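Local coordinates for protein N-acetylneuraminic acid (Sialic acid) synthetase (Leptospira borgpetersenii serovar Hardjo-bovis, PDB 6NCS) that probably makes N-acylneuraminate (sialic acid) or its 9-phosphate by condensing phosphoenolpyruvate with an N-acylated mannosamine or its 6-phosphate, and binds a manganese ion, at residues 11-16 against 172-177; 122-127 against 138-143; 126-131 against 178-183; 130-135 against 156-161; 192-197 against 205-210. All coordinates share one frame; numbering follows the deposited sequence. Where two conformers were deposited one is given.

Contact 1. Residues 11-16 against 172-177. With ACT (acetate ion), chain E.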
# COMPACT_ATOMS: atom_id res chain seq x y z
N GLN A 11 -6.67 -17.02 -4.35
CA GLN A 11 -6.93 -18.10 -5.31
C GLN A 11 -7.23 -17.49 -6.67
O GLN A 11 -8.22 -16.78 -6.83
CB GLN A 11 -8.10 -18.95 -4.84
CG GLN A 11 -7.91 -19.59 -3.48
CD GLN A 11 -8.82 -20.79 -3.28
OE1 GLN A 11 -9.46 -20.93 -2.24
NE2 GLN A 11 -8.89 -21.65 -4.29
N GLU A 12 -6.37 -17.77 -7.65
CA GLU A 12 -6.50 -17.10 -8.93
C GLU A 12 -7.74 -17.58 -9.68
O GLU A 12 -8.18 -18.72 -9.54
CB GLU A 12 -5.25 -17.31 -9.77
CG GLU A 12 -4.97 -18.75 -10.09
CD GLU A 12 -3.81 -18.94 -11.06
OE1 GLU A 12 -3.05 -17.96 -11.31
OE2 GLU A 12 -3.66 -20.06 -11.59
N ILE A 13 -8.31 -16.68 -10.46
CA ILE A 13 -9.41 -17.00 -11.36
C ILE A 13 -8.85 -17.03 -12.76
O ILE A 13 -8.43 -16.00 -13.31
CB ILE A 13 -10.56 -15.99 -11.24
CG1 ILE A 13 -11.20 -16.11 -9.86
CG2 ILE A 13 -11.57 -16.22 -12.36
CD1 ILE A 13 -12.32 -15.17 -9.64
N THR A 14 -8.83 -18.22 -13.35
CA THR A 14 -8.29 -18.43 -14.69
C THR A 14 -9.41 -18.92 -15.58
O THR A 14 -9.98 -19.99 -15.33
CB THR A 14 -7.14 -19.43 -14.67
OG1 THR A 14 -7.54 -20.60 -13.94
CG2 THR A 14 -5.90 -18.83 -14.01
N LEU A 15 -9.73 -18.14 -16.61
CA LEU A 15 -10.69 -18.55 -17.63
C LEU A 15 -10.04 -18.23 -18.98
O LEU A 15 -10.15 -17.11 -19.48
CB LEU A 15 -12.02 -17.84 -17.45
CG LEU A 15 -13.16 -18.54 -18.20
CD1 LEU A 15 -13.43 -19.91 -17.59
CD2 LEU A 15 -14.39 -17.70 -18.19
N GLY A 16 -9.36 -19.22 -19.55
CA GLY A 16 -8.59 -18.96 -20.75
C GLY A 16 -7.51 -17.93 -20.47
O GLY A 16 -6.69 -18.08 -19.55
N PRO A 172 -17.05 -18.37 -9.52
CA PRO A 172 -15.79 -17.62 -9.50
C PRO A 172 -16.12 -16.18 -9.12
O PRO A 172 -17.02 -15.57 -9.70
CB PRO A 172 -15.26 -17.73 -10.94
CG PRO A 172 -16.09 -18.79 -11.59
CD PRO A 172 -17.43 -18.76 -10.89
N PHE A 173 -15.44 -15.68 -8.10
CA PHE A 173 -15.94 -14.50 -7.41
C PHE A 173 -14.79 -13.57 -7.05
O PHE A 173 -13.74 -14.01 -6.56
CB PHE A 173 -16.71 -14.91 -6.15
CG PHE A 173 -17.29 -13.75 -5.41
CD1 PHE A 173 -18.42 -13.10 -5.88
CD2 PHE A 173 -16.71 -13.32 -4.23
CE1 PHE A 173 -18.95 -12.02 -5.20
CE2 PHE A 173 -17.23 -12.24 -3.54
CZ PHE A 173 -18.37 -11.59 -4.02
N ILE A 174 -15.00 -12.29 -7.29
CA ILE A 174 -14.06 -11.21 -6.99
C ILE A 174 -14.82 -10.13 -6.24
O ILE A 174 -15.94 -9.77 -6.62
CB ILE A 174 -13.45 -10.66 -8.30
CG1 ILE A 174 -12.61 -11.74 -8.97
CG2 ILE A 174 -12.67 -9.37 -8.06
CD1 ILE A 174 -12.41 -11.52 -10.46
N LEU A 175 -14.22 -9.58 -5.19
CA LEU A 175 -14.84 -8.52 -4.41
C LEU A 175 -14.01 -7.25 -4.51
O LEU A 175 -12.79 -7.30 -4.32
CB LEU A 175 -14.99 -8.95 -2.96
CG LEU A 175 -15.68 -8.02 -1.98
CD1 LEU A 175 -17.14 -7.87 -2.42
CD2 LEU A 175 -15.62 -8.62 -0.58
N LEU A 176 -14.64 -6.12 -4.81
CA LEU A 176 -13.95 -4.83 -4.88
C LEU A 176 -14.33 -3.96 -3.69
O LEU A 176 -15.52 -3.66 -3.49
CB LEU A 176 -14.26 -4.09 -6.18
CG LEU A 176 -14.05 -4.85 -7.49
CD1 LEU A 176 -14.40 -3.92 -8.69
CD2 LEU A 176 -12.63 -5.36 -7.59
N HIS A 177 -13.34 -3.52 -2.93
CA HIS A 177 -13.57 -2.40 -2.03
C HIS A 177 -13.98 -1.17 -2.84
O HIS A 177 -13.53 -0.97 -3.97
CB HIS A 177 -12.31 -2.09 -1.20
CG HIS A 177 -12.46 -0.87 -0.36
ND1 HIS A 177 -13.52 -0.68 0.51
CD2 HIS A 177 -11.71 0.26 -0.28
CE1 HIS A 177 -13.41 0.50 1.09
NE2 HIS A 177 -12.33 1.09 0.63
C ACT E . -11.85 -20.10 -12.02
O ACT E . -12.75 -19.78 -12.85
OXT ACT E . -10.61 -20.31 -12.23
CH3 ACT E . -12.34 -20.28 -10.54

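Contact 2. Residues 122-127 against 138-143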
# COMPACT_ATOMS: atom_id res chain seq x y z
N GLU A 122 -18.41 -13.43 -20.30
CA GLU A 122 -17.86 -14.39 -19.36
C GLU A 122 -17.73 -13.85 -17.95
O GLU A 122 -17.48 -14.63 -17.03
CB GLU A 122 -16.49 -14.89 -19.84
CG GLU A 122 -16.54 -15.76 -21.11
CD GLU A 122 -17.34 -17.06 -20.93
OE1 GLU A 122 -17.48 -17.54 -19.78
OE2 GLU A 122 -17.83 -17.60 -21.95
N ILE A 123 -17.89 -12.54 -17.77
CA ILE A 123 -17.80 -11.87 -16.47
C ILE A 123 -19.02 -10.98 -16.29
O ILE A 123 -19.43 -10.28 -17.23
CB ILE A 123 -16.52 -11.01 -16.35
CG1 ILE A 123 -15.27 -11.81 -16.60
CG2 ILE A 123 -16.43 -10.38 -14.95
CD1 ILE A 123 -14.01 -10.99 -16.36
N LEU A 124 -19.57 -10.96 -15.08
CA LEU A 124 -20.61 -10.03 -14.69
C LEU A 124 -20.09 -9.12 -13.58
O LEU A 124 -19.44 -9.58 -12.64
CB LEU A 124 -21.87 -10.76 -14.19
CG LEU A 124 -22.58 -11.74 -15.12
CD1 LEU A 124 -23.59 -12.54 -14.33
CD2 LEU A 124 -23.27 -10.97 -16.24
N LYS A 125 -20.39 -7.83 -13.68
CA LYS A 125 -20.18 -6.91 -12.57
C LYS A 125 -21.51 -6.65 -11.88
O LYS A 125 -22.52 -6.46 -12.56
CB LYS A 125 -19.60 -5.58 -13.07
CG LYS A 125 -19.52 -4.49 -12.01
CD LYS A 125 -18.43 -4.77 -11.02
CE LYS A 125 -18.55 -3.86 -9.80
NZ LYS A 125 -18.38 -2.42 -10.16
N ILE A 126 -21.52 -6.64 -10.55
CA ILE A 126 -22.70 -6.26 -9.78
C ILE A 126 -22.36 -4.98 -9.02
O ILE A 126 -21.38 -4.94 -8.27
CB ILE A 126 -23.16 -7.36 -8.82
CG1 ILE A 126 -23.51 -8.64 -9.58
CG2 ILE A 126 -24.36 -6.88 -8.01
CD1 ILE A 126 -24.69 -8.49 -10.51
N ALA A 127 -23.19 -3.96 -9.22
CA ALA A 127 -22.95 -2.63 -8.68
C ALA A 127 -23.08 -2.61 -7.16
O ALA A 127 -23.76 -3.45 -6.57
CB ALA A 127 -23.93 -1.63 -9.30
N GLU A 138 -28.54 -13.78 -6.58
CA GLU A 138 -28.79 -15.20 -6.78
C GLU A 138 -28.77 -15.56 -8.26
O GLU A 138 -28.30 -16.63 -8.64
CB GLU A 138 -30.12 -15.59 -6.13
CG GLU A 138 -30.04 -15.72 -4.61
CD GLU A 138 -31.37 -16.04 -3.96
OE1 GLU A 138 -32.43 -15.74 -4.57
OE2 GLU A 138 -31.37 -16.58 -2.83
N ALA A 139 -29.28 -14.67 -9.11
CA ALA A 139 -29.24 -14.95 -10.55
C ALA A 139 -27.82 -14.91 -11.07
O ALA A 139 -27.44 -15.71 -11.94
CB ALA A 139 -30.12 -13.96 -11.31
N ALA A 140 -27.01 -13.98 -10.58
CA ALA A 140 -25.61 -13.93 -10.97
C ALA A 140 -24.86 -15.19 -10.51
O ALA A 140 -24.07 -15.76 -11.27
CB ALA A 140 -24.94 -12.68 -10.40
N ALA A 141 -25.11 -15.63 -9.28
CA ALA A 141 -24.46 -16.84 -8.79
C ALA A 141 -24.88 -18.06 -9.59
O ALA A 141 -24.05 -18.93 -9.89
CB ALA A 141 -24.77 -17.03 -7.30
N ASP A 142 -26.17 -18.16 -9.94
CA ASP A 142 -26.68 -19.30 -10.70
C ASP A 142 -26.17 -19.34 -12.13
O ASP A 142 -26.22 -20.40 -12.76
CB ASP A 142 -28.21 -19.28 -10.72
CG ASP A 142 -28.81 -19.47 -9.35
OD1 ASP A 142 -28.07 -19.82 -8.42
OD2 ASP A 142 -30.04 -19.24 -9.20
N SER A 143 -25.70 -18.21 -12.66
CA SER A 143 -25.29 -18.15 -14.06
C SER A 143 -24.02 -18.94 -14.32
O SER A 143 -23.78 -19.35 -15.46
CB SER A 143 -25.08 -16.69 -14.47
OG SER A 143 -23.91 -16.17 -13.85

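Contact 3. Residues 126-131 against 178-183. With CIT (citric acid), chain D.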
# COMPACT_ATOMS: atom_id res chain seq x y z
N ILE A 126 -21.52 -6.64 -10.55
CA ILE A 126 -22.70 -6.26 -9.78
C ILE A 126 -22.36 -4.98 -9.02
O ILE A 126 -21.38 -4.94 -8.27
CB ILE A 126 -23.16 -7.36 -8.82
CG1 ILE A 126 -23.51 -8.64 -9.58
CG2 ILE A 126 -24.36 -6.88 -8.01
CD1 ILE A 126 -24.69 -8.49 -10.51
N ALA A 127 -23.19 -3.96 -9.22
CA ALA A 127 -22.95 -2.63 -8.68
C ALA A 127 -23.08 -2.61 -7.16
O ALA A 127 -23.76 -3.45 -6.57
CB ALA A 127 -23.93 -1.63 -9.30
N SER A 128 -22.44 -1.62 -6.53
CA SER A 128 -22.49 -1.51 -5.08
C SER A 128 -23.92 -1.42 -4.58
O SER A 128 -24.28 -2.05 -3.58
CB SER A 128 -21.69 -0.29 -4.60
OG SER A 128 -20.31 -0.44 -4.86
N CYS A 129 -24.75 -0.63 -5.26
CA CYS A 129 -26.13 -0.45 -4.84
C CYS A 129 -26.94 -1.74 -4.86
O CYS A 129 -28.05 -1.77 -4.32
CB CYS A 129 -26.82 0.58 -5.73
SG CYS A 129 -27.03 0.02 -7.45
N ASP A 130 -26.41 -2.81 -5.46
CA ASP A 130 -27.12 -4.08 -5.54
C ASP A 130 -26.53 -5.13 -4.62
O ASP A 130 -26.81 -6.32 -4.77
CB ASP A 130 -27.16 -4.57 -6.99
CG ASP A 130 -28.18 -3.82 -7.79
OD1 ASP A 130 -29.22 -3.46 -7.19
OD2 ASP A 130 -27.96 -3.57 -9.00
N ILE A 131 -25.72 -4.72 -3.64
CA ILE A 131 -25.15 -5.70 -2.73
C ILE A 131 -26.20 -6.31 -1.82
O ILE A 131 -25.95 -7.35 -1.20
CB ILE A 131 -23.98 -5.07 -1.95
CG1 ILE A 131 -23.16 -6.17 -1.25
CG2 ILE A 131 -24.49 -4.02 -0.97
CD1 ILE A 131 -21.75 -5.77 -0.92
N CYS A 178 -14.86 -0.36 -2.27
CA CYS A 178 -15.51 0.72 -3.00
C CYS A 178 -16.17 1.62 -1.97
O CYS A 178 -16.59 1.16 -0.91
CB CYS A 178 -16.56 0.16 -3.98
SG CYS A 178 -17.36 1.40 -5.01
N VAL A 179 -16.22 2.92 -2.28
CA VAL A 179 -16.92 3.89 -1.44
C VAL A 179 -17.91 4.63 -2.33
O VAL A 179 -17.50 5.32 -3.27
CB VAL A 179 -15.95 4.88 -0.77
CG1 VAL A 179 -16.71 5.90 0.07
CG2 VAL A 179 -14.93 4.12 0.06
N SER A 180 -19.21 4.46 -2.04
CA SER A 180 -20.28 5.07 -2.82
C SER A 180 -20.49 6.53 -2.42
O SER A 180 -21.55 6.94 -1.95
CB SER A 180 -21.57 4.28 -2.66
OG SER A 180 -21.41 2.96 -3.15
N SER A 181 -19.44 7.32 -2.65
CA SER A 181 -19.44 8.76 -2.44
C SER A 181 -19.06 9.44 -3.75
O SER A 181 -18.14 8.99 -4.45
CB SER A 181 -18.45 9.14 -1.32
OG SER A 181 -18.47 10.53 -1.07
N TYR A 182 -19.75 10.52 -4.10
CA TYR A 182 -19.61 11.12 -5.42
C TYR A 182 -19.44 12.63 -5.33
O TYR A 182 -20.41 13.34 -4.98
CB TYR A 182 -20.81 10.75 -6.30
CG TYR A 182 -20.90 9.26 -6.55
CD1 TYR A 182 -21.56 8.42 -5.65
CD2 TYR A 182 -20.31 8.69 -7.67
CE1 TYR A 182 -21.63 7.05 -5.87
CE2 TYR A 182 -20.38 7.32 -7.90
CZ TYR A 182 -21.03 6.51 -6.99
OH TYR A 182 -21.10 5.15 -7.22
N PRO A 183 -18.24 13.17 -5.60
CA PRO A 183 -17.03 12.38 -5.81
C PRO A 183 -16.43 11.93 -4.48
O PRO A 183 -16.74 12.52 -3.43
CB PRO A 183 -16.10 13.35 -6.53
CG PRO A 183 -16.52 14.69 -6.06
CD PRO A 183 -18.01 14.61 -5.80
C1 CIT D . -21.04 -0.59 -11.88
O1 CIT D . -21.08 -1.12 -12.99
O2 CIT D . -20.26 -1.05 -11.03
C2 CIT D . -21.94 0.60 -11.60
C3 CIT D . -21.24 1.79 -10.94
O7 CIT D . -20.11 2.24 -11.74
C4 CIT D . -22.29 2.88 -10.84
C5 CIT D . -21.73 4.21 -10.40
O3 CIT D . -22.48 5.21 -10.45
O4 CIT D . -20.55 4.35 -9.97
C6 CIT D . -20.80 1.45 -9.51
O5 CIT D . -21.55 0.78 -8.76
O6 CIT D . -19.69 1.84 -9.07
O HOH W 1 -20.42 2.58 -6.07

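Contact 4. Residues 130-135 against 156-161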
# COMPACT_ATOMS: atom_id res chain seq x y z
N ASP A 130 -26.41 -2.81 -5.46
CA ASP A 130 -27.12 -4.08 -5.54
C ASP A 130 -26.53 -5.13 -4.62
O ASP A 130 -26.81 -6.32 -4.77
CB ASP A 130 -27.16 -4.57 -6.99
CG ASP A 130 -28.18 -3.82 -7.79
OD1 ASP A 130 -29.22 -3.46 -7.19
OD2 ASP A 130 -27.96 -3.57 -9.00
N ILE A 131 -25.72 -4.72 -3.64
CA ILE A 131 -25.15 -5.70 -2.73
C ILE A 131 -26.20 -6.31 -1.82
O ILE A 131 -25.95 -7.35 -1.20
CB ILE A 131 -23.98 -5.07 -1.95
CG1 ILE A 131 -23.16 -6.17 -1.25
CG2 ILE A 131 -24.49 -4.02 -0.97
CD1 ILE A 131 -21.75 -5.77 -0.92
N CYS A 132 -27.39 -5.71 -1.74
CA CYS A 132 -28.52 -6.27 -1.03
C CYS A 132 -29.65 -6.66 -1.97
O CYS A 132 -30.78 -6.88 -1.51
CB CYS A 132 -29.03 -5.29 0.02
SG CYS A 132 -27.78 -4.83 1.23
N ASN A 133 -29.37 -6.74 -3.27
CA ASN A 133 -30.36 -7.14 -4.27
C ASN A 133 -30.31 -8.66 -4.41
O ASN A 133 -29.66 -9.21 -5.30
CB ASN A 133 -30.07 -6.42 -5.59
CG ASN A 133 -31.19 -6.55 -6.61
OD1 ASN A 133 -31.95 -7.51 -6.61
ND2 ASN A 133 -31.27 -5.57 -7.50
N ILE A 134 -31.02 -9.34 -3.50
CA ILE A 134 -30.86 -10.79 -3.36
C ILE A 134 -31.24 -11.51 -4.65
O ILE A 134 -30.56 -12.43 -5.10
CB ILE A 134 -31.68 -11.31 -2.17
CG1 ILE A 134 -31.30 -10.54 -0.90
CG2 ILE A 134 -31.45 -12.81 -1.98
CD1 ILE A 134 -29.82 -10.63 -0.56
N THR A 135 -32.35 -11.09 -5.27
CA THR A 135 -32.78 -11.72 -6.52
C THR A 135 -31.69 -11.63 -7.59
O THR A 135 -31.40 -12.61 -8.28
CB THR A 135 -34.08 -11.08 -7.01
OG1 THR A 135 -35.12 -11.33 -6.06
CG2 THR A 135 -34.48 -11.65 -8.35
N ALA A 156 -20.07 -5.20 7.25
CA ALA A 156 -19.43 -6.51 7.18
C ALA A 156 -20.46 -7.62 7.07
O ALA A 156 -20.27 -8.60 6.33
CB ALA A 156 -18.54 -6.72 8.40
N SER A 157 -21.58 -7.49 7.79
CA SER A 157 -22.62 -8.50 7.72
C SER A 157 -23.27 -8.53 6.34
O SER A 157 -23.61 -9.60 5.83
CB SER A 157 -23.67 -8.26 8.80
OG SER A 157 -24.29 -6.99 8.66
N GLU A 158 -23.46 -7.36 5.73
CA GLU A 158 -24.07 -7.32 4.40
C GLU A 158 -23.15 -7.96 3.37
O GLU A 158 -23.61 -8.64 2.44
CB GLU A 158 -24.41 -5.88 4.02
CG GLU A 158 -25.62 -5.35 4.77
CD GLU A 158 -25.79 -3.85 4.70
OE1 GLU A 158 -24.86 -3.16 4.23
OE2 GLU A 158 -26.85 -3.35 5.14
N ILE A 159 -21.84 -7.74 3.51
CA ILE A 159 -20.85 -8.36 2.63
C ILE A 159 -20.88 -9.88 2.78
O ILE A 159 -20.88 -10.62 1.79
CB ILE A 159 -19.45 -7.80 2.92
CG1 ILE A 159 -19.38 -6.33 2.51
CG2 ILE A 159 -18.37 -8.64 2.24
CD1 ILE A 159 -18.09 -5.63 2.97
N GLU A 160 -20.90 -10.36 4.03
CA GLU A 160 -20.90 -11.80 4.26
C GLU A 160 -22.13 -12.46 3.66
O GLU A 160 -22.04 -13.55 3.07
CB GLU A 160 -20.81 -12.08 5.77
CG GLU A 160 -20.59 -13.55 6.12
CD GLU A 160 -19.23 -14.08 5.65
OE1 GLU A 160 -18.29 -13.27 5.53
OE2 GLU A 160 -19.12 -15.30 5.40
N THR A 161 -23.30 -11.82 3.79
CA THR A 161 -24.51 -12.36 3.18
C THR A 161 -24.37 -12.45 1.67
O THR A 161 -24.72 -13.47 1.07
CB THR A 161 -25.72 -11.52 3.58
OG1 THR A 161 -25.92 -11.62 4.99
CG2 THR A 161 -26.99 -11.99 2.87
O HOH W 2 -26.19 -8.44 1.42

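Contact 5. Residues 192-197 against 205-210. With MN (manganese (II) ion), chain C.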
# COMPACT_ATOMS: atom_id res chain seq x y z
N SER A 192 -7.32 0.73 3.68
CA SER A 192 -6.90 -0.45 4.44
C SER A 192 -8.01 -1.48 4.55
O SER A 192 -7.74 -2.61 4.98
CB SER A 192 -6.39 -0.05 5.82
OG SER A 192 -7.38 0.60 6.59
N ALA A 193 -9.25 -1.16 4.14
CA ALA A 193 -10.28 -2.19 4.05
C ALA A 193 -9.89 -3.29 3.07
O ALA A 193 -10.36 -4.42 3.19
CB ALA A 193 -11.61 -1.57 3.64
N ILE A 194 -9.05 -2.96 2.09
CA ILE A 194 -8.58 -3.97 1.14
C ILE A 194 -7.84 -5.09 1.87
O ILE A 194 -8.09 -6.28 1.64
CB ILE A 194 -7.71 -3.31 0.05
CG1 ILE A 194 -8.58 -2.41 -0.83
CG2 ILE A 194 -6.94 -4.39 -0.77
CD1 ILE A 194 -7.80 -1.41 -1.68
N GLN A 195 -6.94 -4.73 2.78
CA GLN A 195 -6.22 -5.75 3.53
C GLN A 195 -7.13 -6.48 4.50
O GLN A 195 -6.96 -7.68 4.74
CB GLN A 195 -5.03 -5.14 4.27
CG GLN A 195 -3.83 -4.93 3.41
CD GLN A 195 -3.26 -6.23 2.88
OE1 GLN A 195 -3.33 -7.27 3.55
NE2 GLN A 195 -2.70 -6.19 1.67
N THR A 196 -8.08 -5.76 5.11
CA THR A 196 -9.08 -6.41 5.96
C THR A 196 -9.81 -7.49 5.19
O THR A 196 -10.02 -8.60 5.69
CB THR A 196 -10.05 -5.36 6.49
OG1 THR A 196 -9.34 -4.43 7.31
CG2 THR A 196 -11.16 -6.01 7.31
N LEU A 197 -10.21 -7.18 3.95
CA LEU A 197 -10.91 -8.17 3.13
C LEU A 197 -9.97 -9.30 2.70
O LEU A 197 -10.38 -10.46 2.68
CB LEU A 197 -11.52 -7.50 1.90
CG LEU A 197 -12.67 -6.51 2.16
CD1 LEU A 197 -13.00 -5.79 0.87
CD2 LEU A 197 -13.90 -7.26 2.68
N ILE A 205 -9.24 -9.69 -4.13
CA ILE A 205 -9.81 -8.43 -3.65
C ILE A 205 -9.22 -7.30 -4.48
O ILE A 205 -8.00 -7.26 -4.70
CB ILE A 205 -9.51 -8.20 -2.15
CG1 ILE A 205 -9.96 -9.40 -1.32
CG2 ILE A 205 -10.18 -6.91 -1.68
CD1 ILE A 205 -11.44 -9.67 -1.42
N GLY A 206 -10.07 -6.37 -4.91
CA GLY A 206 -9.56 -5.21 -5.60
C GLY A 206 -10.21 -3.93 -5.13
O GLY A 206 -10.69 -3.85 -3.99
N TYR A 207 -10.28 -2.93 -6.00
CA TYR A 207 -10.73 -1.60 -5.61
C TYR A 207 -11.41 -0.93 -6.80
O TYR A 207 -10.86 -0.93 -7.91
CB TYR A 207 -9.55 -0.75 -5.12
CG TYR A 207 -9.94 0.69 -4.87
CD1 TYR A 207 -10.83 1.02 -3.84
CD2 TYR A 207 -9.47 1.72 -5.68
CE1 TYR A 207 -11.21 2.33 -3.62
CE2 TYR A 207 -9.85 3.03 -5.47
CZ TYR A 207 -10.72 3.33 -4.45
OH TYR A 207 -11.12 4.63 -4.24
N SER A 208 -12.59 -0.36 -6.56
CA SER A 208 -13.30 0.43 -7.55
C SER A 208 -13.29 1.90 -7.13
O SER A 208 -13.70 2.23 -6.02
CB SER A 208 -14.75 -0.07 -7.70
OG SER A 208 -15.42 0.69 -8.69
N ASP A 209 -12.81 2.78 -8.01
CA ASP A 209 -12.57 4.17 -7.65
C ASP A 209 -13.69 5.09 -8.10
O ASP A 209 -14.25 4.94 -9.19
CB ASP A 209 -11.27 4.68 -8.26
CG ASP A 209 -10.88 6.05 -7.72
OD1 ASP A 209 -10.62 6.15 -6.50
OD2 ASP A 209 -10.85 7.02 -8.49
N HIS A 210 -13.99 6.08 -7.25
CA HIS A 210 -14.91 7.16 -7.60
C HIS A 210 -14.31 8.52 -7.25
O HIS A 210 -15.03 9.49 -6.98
CB HIS A 210 -16.26 6.95 -6.93
CG HIS A 210 -16.95 5.72 -7.43
ND1 HIS A 210 -16.87 4.51 -6.78
CD2 HIS A 210 -17.66 5.49 -8.56
CE1 HIS A 210 -17.54 3.60 -7.47
NE2 HIS A 210 -18.02 4.17 -8.55
MN MN C . -18.86 3.31 -10.32
O HOH W 3 -17.41 2.09 -10.85

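Contact 1. Residues 11-16 against 172-177
The short antiparallel hairpin of strands 13-15 and 18-20, paired through the backbones of Ile13 and Ile20, meets the beginning of strand 173-178 through the single side chain of Ile13. Its CD1 is the atom that does the touching. It lies 3.5 Å from Ile174 CG1 and 3.7 Å from Ile174 CD1, the two isoleucine branches crossing at a slant, and it also packs on the backbone, 3.5 Å from Phe173 N. An extended outer chain (chi2 180°) carries CD1 this far forward from the hairpin. Strand 173-178 belongs to the eight-stranded parallel sheet of a TIM barrel, and because the hairpin meets residues 172-174, it sits at the N-terminal end of that strand. Ile174 also touches Ile227 of strand 227-231. Pro172 flanks the group, with CB 4.1 Å from Ile13 CD1. An acetate ion, probably from the crystallisation liquor, fits beside the junction: Thr14 N donates to its OXT over 3.0 Å with an N-H...O angle of 158°, while Ile13 CG2 and Pro172 CG lie at 3.8 and 3.7 Å from its O atom.

Contact 2. Residues 122-127 against 138-143
Leu124 and Ile126 of strand 123-126 face Ala140 and Ser143 of helix 134-143, the return helix of a beta-alpha-beta unit that strand 146-150 completes in the TIM barrel. The short strand and helix axes approach to 10.0 Å and run nearly antiparallel, at 165° between their N-to-C directions, as expected when the chain climbs the strand and descends on the outer side. Apolar packing comes from alternate strand residues. Leu124 CD1 and Ile126 CD1 each stop 4.2 Å from Ala140 CB, so the methyl group of Ala140 lies against both branches. The bent outer chain of Ile126 (chi2 -64°) brings its CD1 to that methyl. Phe166 of helix 156-168 also touches Ala140, and Lys125, on the other side of the strand, forms a salt bridge with Glu229. The polar part centres on Ser143. Ser143 OG is 3.7 Å from Leu124 CD1, a van der Waals approach, and its polarity is spent elsewhere: it is hydrogen-bonded to Leu145 N and donates to Ala140 O over 2.6 Å. Ser143 N bonds to the same oxygen over 3.3 Å, and both donors reach Ala140 O from one face of its carbonyl plane.

Contact 3. Residues 126-131 against 178-183
The citrate pocket at the C-terminal end of the barrel strands is walled here by Ser128 from one loop and Cys178 and Ser180 from another. Ser128 CB lies 3.6 Å from Ser180 OG, and Ser128 OG lies 3.5 Å from Cys178 SG. A water ties the loops together: Ser180 OG is hydrogen-bonded to it at 3.1 Å and Ser128 OG only weakly, while the water donates to Tyr182 OH and to citrate O6. Tyr182 OH in turn donates to citrate O4 over 2.9 Å, with O4 at the edge of the ring and near its plane. Ser128 N reaches citrate O5 in a weak bond of 3.4 Å. Citrate coordinates the manganese through O4, O6 and O7; Lys59, Thr106 and Lys125 also bind it, and Ser180 N is hydrogen-bonded to Glu277 of the second subunit. The ligand probably came from the crystallisation liquor, yet the manganese, hydroxyls and lysines gathered round it suit this pocket to anions, consistent with a carboxylate-bearing substrate binding here.

Contact 4. Residues 130-135 against 156-161
A type I beta turn from Asp130 to Asn133, closed by Asn133 N bonding to Asp130 O, brings the backbone of Ile131 and Cys132 beside the first turns of helix 156-168. The CA atoms of Cys132 and Glu158 are 7.1 Å apart, and those of Ile131 and Ile159 7.4 Å. Both segments belong to TIM-barrel beta-alpha units, the turn leading into helix 134-143. Between the backbones one water donates to two carbonyls, Ile131 O and Glu158 O, at 2.8 Å each, bridging the turn and the helix. On the buried side Ile131 CD1 packs 4.2 Å from Ile159 CG1; CG1 of Ile131 stands opposite the backbone N (chi1 -166°), which sends CD1 across. Toward the other side Cys132 SG rests 4.1 Å from Glu158 CD, alongside an extended side chain. The carboxylate beyond has its own partners, Glu158 OE1 bonding to Ser155 N and forming a salt bridge with Arg284 of the second subunit, so this edge of the contact is part of the dimer interface. Asn133 is the N-cap of helix 134-143, its OD1 taking Leu136 N. Its amide is further fixed by a nearly straight bond (171°) from ND2 to Asp130 OD1, 3.0 Å long, which lies in the amide plane but meets the carboxylate from above, 71° out of its plane.

Contact 5. Residues 192-197 against 205-210
The ring of Tyr207 is approached obliquely by Ile194 CD1, whose firmer contact is with Tyr207 CB at 3.9 Å; the two side chains cross at about a right angle. Over one face of the ring lies Asp209 N, 3.9 Å above the plane and displaced toward the rim. The phenol is fixed at its end, where Tyr207 OH donates over 2.8 Å to Asp209 OD1 through the lone pair turned away from the other carboxylate oxygen. Asp209 OD2 has a salt bridge to Lys230. A second flat group, the imidazole of His210, takes the manganese ion at NE2, 2.1 Å away, and meets Tyr182 edge-to-face. The rest of the contact is aliphatic. Ile205 CG2 lies 3.9 Å from Leu197 CB and 4.2 Å from Ile194 CG2, while Gly206 O is near Ile194 CG1, so Ile194 spans three successive strand residues. With CG anti to its carbonyl carbon (chi1 -67°), Leu197 also sets CD1 against Ile205 CG2. The short axes of helix 193-197 and strand 205-209 come within 8.4 Å at 152°, close to antiparallel. This is the helix-to-strand half of a beta-alpha-beta crossover in a TIM barrel: the helix packs on the outside of the strand, whose C-terminal end leads into His210, which binds the manganese together with His231, a water and citrate.

Overall arrangement
All five contacts belong to one TIM barrel. Contact 2 lies within the chain span of contact 1, contacts 3 and 4 start from overlapping residues (130-131), and contact 5 comes last. Contact 1 lies where the N-terminal hairpin meets strand 173-178; contact 3 lies past that strand's far end, centres about 19 Å apart. Contacts 2 and 5 each set a helix against a barrel strand, centres about 20 Å apart, and contact 4 shares helix 134-143 with contact 2. Contacts 3 and 5, centres about 12 Å apart, touch through Cys178, Tyr182 and His210; citrate and manganese share one site, to which both contribute. Contacts 3, 4 and 5 touch the second subunit, so the dimer interface borders it.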